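Local coordinates for protein membrane-anchored mycosin mycp1 (PDB 4HVL) that is a subtilisin-like serine protease of the mycosin family that belongs to the type VII (ESX-1) secretion system and probably cleaves peptide bonds, at residues 48-60 with 357-369. Residues are numbered along the deposited sequence; the frame is centred on the assembly and turned at random.
Sequences DYLRLTEAHKFAT and GAGVIDPVAALTW
The methyl of A55 rests against CB of P363 and against L367, whose CD1 comes within 3.9 Å of the A55 CB; CG2 of V364 lies beside the A55 backbone, 3.7 Å from the E54 CG. With alanine at 55, the backbones come close, the CA atoms of A55 and V364 lying 5.1 Å apart. Beside this centre, CD2 of L50 reaches CG1 of I361 at 3.9 Å, and V360 CG1 meets the Y49 ring at its edge, in the ring plane. At the other end the methyl of T368 sits squarely over one face of the F58 ring, a CH-pi contact with CG2 3.5 Å from the centroid and 2° off the normal. In T368, chi1 of 65° sets CG2 anti to the carbonyl carbon, facing that ring, while OG1 donates to V364 O at 2.6 Å.

The polar edge centres on D362, the N-cap of helix 363-368: OD1 accepts from A365 N and forms a salt bridge with R51 NH2 at 3.0 Å, the guanidinium and carboxylate planes 89° apart. A water over the guanidinium face donates to L50 O and D362 OD1 and accepts from V364 N, bridging both segments.

Helix 311-328 packs against both segments (Y317 on L50, V318 on I361, L324 on A59), I261 of parallel-sheet strand 256-261 touches Y49 and V360, and helix 363-368 itself is hydrogen-bonded through L367 O to Y329 and A366 O to R340.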
loop_
_atom_site.group_PDB
_atom_site.type_symbol
_atom_site.label_atom_id
_atom_site.label_comp_id
_atom_site.label_asym_id
_atom_site.label_seq_id
_atom_site.Cartn_x
_atom_site.Cartn_y
_atom_site.Cartn_z
ATOM N N ASP A 48 14.302 6.904 12.167
ATOM C CA ASP A 48 15.326 7.942 12.211
ATOM C C ASP A 48 15.372 8.752 10.913
ATOM O O ASP A 48 15.412 9.970 10.944
ATOM C CB ASP A 48 16.696 7.327 12.512
ATOM C CG ASP A 48 16.951 7.163 14.006
ATOM O OD1 ASP A 48 16.123 7.625 14.826
ATOM O OD2 ASP A 48 17.985 6.568 14.362
ATOM N N TYR A 49 15.342 8.064 9.779
ATOM C CA TYR A 49 15.383 8.702 8.467
ATOM C C TYR A 49 14.213 9.677 8.226
ATOM O O TYR A 49 14.404 10.748 7.673
ATOM C CB TYR A 49 15.370 7.611 7.401
ATOM C CG TYR A 49 15.698 8.055 6.005
ATOM C CD1 TYR A 49 17.019 8.103 5.555
ATOM C CD2 TYR A 49 14.687 8.390 5.113
ATOM C CE1 TYR A 49 17.320 8.496 4.258
ATOM C CE2 TYR A 49 14.974 8.777 3.819
ATOM C CZ TYR A 49 16.282 8.830 3.394
ATOM O OH TYR A 49 16.536 9.215 2.097
ATOM N N LEU A 50 13.014 9.286 8.655
ATOM C CA LEU A 50 11.797 10.070 8.428
ATOM C C LEU A 50 11.515 11.045 9.575
ATOM O O LEU A 50 10.558 11.819 9.521
ATOM C CB LEU A 50 10.602 9.134 8.218
ATOM C CG LEU A 50 10.602 8.254 6.960
ATOM C CD1 LEU A 50 9.442 7.269 6.996
ATOM C CD2 LEU A 50 10.528 9.108 5.705
ATOM N N ARG A 51 12.345 10.985 10.606
ATOM C CA ARG A 51 12.288 11.902 11.764
ATOM C C ARG A 51 10.942 11.820 12.475
ATOM O O ARG A 51 10.340 12.839 12.792
ATOM C CB ARG A 51 12.597 13.347 11.349
ATOM C CG ARG A 51 13.877 13.497 10.550
ATOM C CD ARG A 51 14.465 14.899 10.603
ATOM N NE ARG A 51 13.714 15.925 9.860
ATOM C CZ ARG A 51 13.811 16.178 8.546
ATOM N NH1 ARG A 51 14.619 15.455 7.766
ATOM N NH2 ARG A 51 13.089 17.164 7.991
ATOM N N LEU A 52 10.484 10.595 12.720
ATOM C CA LEU A 52 9.154 10.360 13.286
ATOM C C LEU A 52 8.981 11.000 14.663
ATOM O O LEU A 52 7.939 11.605 14.959
ATOM C CB LEU A 52 8.832 8.858 13.340
ATOM C CG LEU A 52 8.658 8.113 12.002
ATOM C CD1 LEU A 52 8.136 6.708 12.239
ATOM C CD2 LEU A 52 7.741 8.853 11.036
ATOM N N THR A 53 10.017 10.878 15.487
ATOM C CA THR A 53 10.060 11.510 16.794
ATOM C C THR A 53 9.737 13.006 16.698
ATOM O O THR A 53 8.905 13.514 17.439
ATOM C CB THR A 53 11.454 11.327 17.442
ATOM O OG1 THR A 53 11.738 9.930 17.578
ATOM C CG2 THR A 53 11.491 11.944 18.785
ATOM N N GLU A 54 10.382 13.706 15.782
ATOM C CA GLU A 54 10.119 15.131 15.599
ATOM C C GLU A 54 8.703 15.353 15.047
ATOM O O GLU A 54 7.965 16.223 15.529
ATOM C CB GLU A 54 11.155 15.729 14.656
ATOM C CG GLU A 54 11.103 17.239 14.484
ATOM C CD GLU A 54 11.447 18.009 15.748
ATOM O OE1 GLU A 54 12.014 17.404 16.684
ATOM O OE2 GLU A 54 11.144 19.225 15.811
ATOM N N ALA A 55 8.324 14.567 14.043
ATOM C CA ALA A 55 7.020 14.730 13.428
ATOM C C ALA A 55 5.899 14.652 14.465
ATOM O O ALA A 55 4.913 15.400 14.363
ATOM C CB ALA A 55 6.792 13.705 12.322
ATOM N N HIS A 56 6.057 13.768 15.453
ATOM C CA HIS A 56 5.048 13.592 16.509
ATOM C C HIS A 56 4.877 14.767 17.462
ATOM O O HIS A 56 3.932 14.768 18.251
ATOM C CB HIS A 56 5.296 12.331 17.332
ATOM C CG HIS A 56 5.060 11.062 16.572
ATOM N ND1 HIS A 56 5.633 9.859 16.933
ATOM C CD2 HIS A 56 4.332 10.813 15.456
ATOM C CE1 HIS A 56 5.280 8.928 16.067
ATOM N NE2 HIS A 56 4.501 9.484 15.153
ATOM N N LYS A 57 5.779 15.750 17.433
ATOM C CA LYS A 57 5.524 17.001 18.144
ATOM C C LYS A 57 4.343 17.732 17.481
ATOM O O LYS A 57 3.665 18.530 18.122
ATOM C CB LYS A 57 6.773 17.901 18.172
ATOM C CG LYS A 57 8.009 17.251 18.797
ATOM C CD LYS A 57 9.056 18.255 19.298
ATOM C CE LYS A 57 9.253 19.429 18.338
ATOM N NZ LYS A 57 10.595 20.075 18.446
ATOM N N PHE A 58 4.091 17.438 16.203
ATOM C CA PHE A 58 3.149 18.204 15.391
ATOM C C PHE A 58 1.819 17.497 15.117
ATOM O O PHE A 58 0.815 18.174 14.893
ATOM C CB PHE A 58 3.834 18.630 14.093
ATOM C CG PHE A 58 5.075 19.440 14.340
ATOM C CD1 PHE A 58 4.978 20.721 14.892
ATOM C CD2 PHE A 58 6.332 18.907 14.104
ATOM C CE1 PHE A 58 6.114 21.463 15.177
ATOM C CE2 PHE A 58 7.466 19.643 14.368
ATOM C CZ PHE A 58 7.363 20.925 14.913
ATOM N N ALA A 59 1.811 16.166 15.178
ATOM C CA ALA A 59 0.609 15.347 14.949
ATOM C C ALA A 59 0.893 13.875 15.269
ATOM O O ALA A 59 2.024 13.429 15.160
ATOM C CB ALA A 59 0.116 15.474 13.511
ATOM N N THR A 60 -0.147 13.138 15.669
ATOM C CA THR A 60 -0.041 11.709 15.968
ATOM C C THR A 60 -1.111 10.831 15.287
ATOM O O THR A 60 -1.159 9.638 15.542
ATOM C CB THR A 60 -0.203 11.453 17.472
ATOM O OG1 THR A 60 -1.481 11.930 17.895
ATOM C CG2 THR A 60 0.883 12.147 18.271
ATOM N N GLY A 357 9.105 9.047 -8.234
ATOM C CA GLY A 357 8.201 10.149 -8.504
ATOM C C GLY A 357 8.839 11.456 -8.086
ATOM O O GLY A 357 9.956 11.757 -8.511
ATOM N N ALA A 358 8.134 12.223 -7.256
ATOM C CA ALA A 358 8.646 13.507 -6.762
ATOM C C ALA A 358 9.699 13.298 -5.652
ATOM O O ALA A 358 10.331 14.262 -5.198
ATOM C CB ALA A 358 7.510 14.381 -6.249
ATOM N N GLY A 359 9.878 12.052 -5.207
ATOM C CA GLY A 359 10.955 11.728 -4.269
ATOM C C GLY A 359 10.522 11.226 -2.907
ATOM O O GLY A 359 9.356 10.823 -2.694
ATOM N N VAL A 360 11.483 11.218 -1.982
ATOM C CA VAL A 360 11.290 10.567 -0.694
ATOM C C VAL A 360 10.518 11.512 0.208
ATOM O O VAL A 360 10.893 12.670 0.331
ATOM C CB VAL A 360 12.638 10.156 -0.059
ATOM C CG1 VAL A 360 12.410 9.405 1.244
ATOM C CG2 VAL A 360 13.430 9.294 -1.042
ATOM N N ILE A 361 9.446 11.021 0.832
ATOM C CA ILE A 361 8.651 11.867 1.702
ATOM C C ILE A 361 9.471 12.438 2.866
ATOM O O ILE A 361 10.475 11.835 3.318
ATOM C CB ILE A 361 7.386 11.154 2.273
ATOM C CG1 ILE A 361 7.755 9.871 3.030
ATOM C CG2 ILE A 361 6.413 10.856 1.158
ATOM C CD1 ILE A 361 6.704 9.454 4.054
ATOM N N ASP A 362 9.024 13.602 3.331
ATOM C CA ASP A 362 9.679 14.330 4.402
ATOM C C ASP A 362 8.591 14.794 5.379
ATOM O O ASP A 362 8.013 15.872 5.238
ATOM C CB ASP A 362 10.491 15.480 3.794
ATOM C CG ASP A 362 11.283 16.244 4.807
ATOM O OD1 ASP A 362 11.036 16.125 6.034
ATOM O OD2 ASP A 362 12.161 17.011 4.351
ATOM N N PRO A 363 8.268 13.941 6.361
ATOM C CA PRO A 363 7.173 14.217 7.287
ATOM C C PRO A 363 7.208 15.569 7.993
ATOM O O PRO A 363 6.162 16.220 8.127
ATOM C CB PRO A 363 7.305 13.079 8.300
ATOM C CG PRO A 363 7.782 11.952 7.473
ATOM C CD PRO A 363 8.828 12.597 6.585
ATOM N N VAL A 364 8.393 15.995 8.453
ATOM C CA VAL A 364 8.485 17.250 9.197
ATOM C C VAL A 364 8.245 18.412 8.256
ATOM O O VAL A 364 7.516 19.332 8.599
ATOM C CB VAL A 364 9.832 17.417 9.906
ATOM C CG1 VAL A 364 9.994 18.837 10.455
ATOM C CG2 VAL A 364 9.959 16.403 11.030
ATOM N N ALA A 365 8.861 18.372 7.071
ATOM C CA ALA A 365 8.596 19.382 6.069
ATOM C C ALA A 365 7.105 19.395 5.707
ATOM O O ALA A 365 6.495 20.468 5.614
ATOM C CB ALA A 365 9.464 19.167 4.833
ATOM N N ALA A 366 6.501 18.220 5.535
ATOM C CA ALA A 366 5.088 18.163 5.152
ATOM C C ALA A 366 4.212 18.814 6.218
ATOM O O ALA A 366 3.301 19.554 5.900
ATOM C CB ALA A 366 4.646 16.733 4.905
ATOM N N LEU A 367 4.515 18.531 7.481
ATOM C CA LEU A 367 3.768 19.077 8.611
ATOM C C LEU A 367 4.066 20.538 8.936
ATOM O O LEU A 367 3.208 21.204 9.531
ATOM C CB LEU A 367 4.001 18.222 9.865
ATOM C CG LEU A 367 3.380 16.824 9.775
ATOM C CD1 LEU A 367 3.939 15.909 10.846
ATOM C CD2 LEU A 367 1.866 16.895 9.877
ATOM N N THR A 368 5.248 21.042 8.548
ATOM C CA THR A 368 5.678 22.394 9.003
ATOM C C THR A 368 6.349 23.349 8.002
ATOM O O THR A 368 6.590 24.494 8.341
ATOM C CB THR A 368 6.671 22.262 10.169
ATOM O OG1 THR A 368 7.864 21.614 9.712
ATOM C CG2 THR A 368 6.044 21.446 11.338
ATOM N N TRP A 369 6.714 22.907 6.812
ATOM C CA TRP A 369 7.608 23.731 5.972
ATOM C C TRP A 369 6.950 25.069 5.602
ATOM O O TRP A 369 5.751 25.110 5.342
ATOM C CB TRP A 369 8.065 22.976 4.708
ATOM C CG TRP A 369 8.767 23.851 3.702
ATOM C CD1 TRP A 369 10.111 24.114 3.630
ATOM C CD2 TRP A 369 8.158 24.600 2.640
ATOM N NE1 TRP A 369 10.375 24.978 2.584
ATOM C CE2 TRP A 369 9.196 25.291 1.961
ATOM C CE3 TRP A 369 6.838 24.763 2.202
ATOM C CZ2 TRP A 369 8.949 26.126 0.862
ATOM C CZ3 TRP A 369 6.592 25.594 1.102
ATOM C CH2 TRP A 369 7.645 26.262 0.448
HETATM O O HOH W 1 10.813 14.365 8.465
#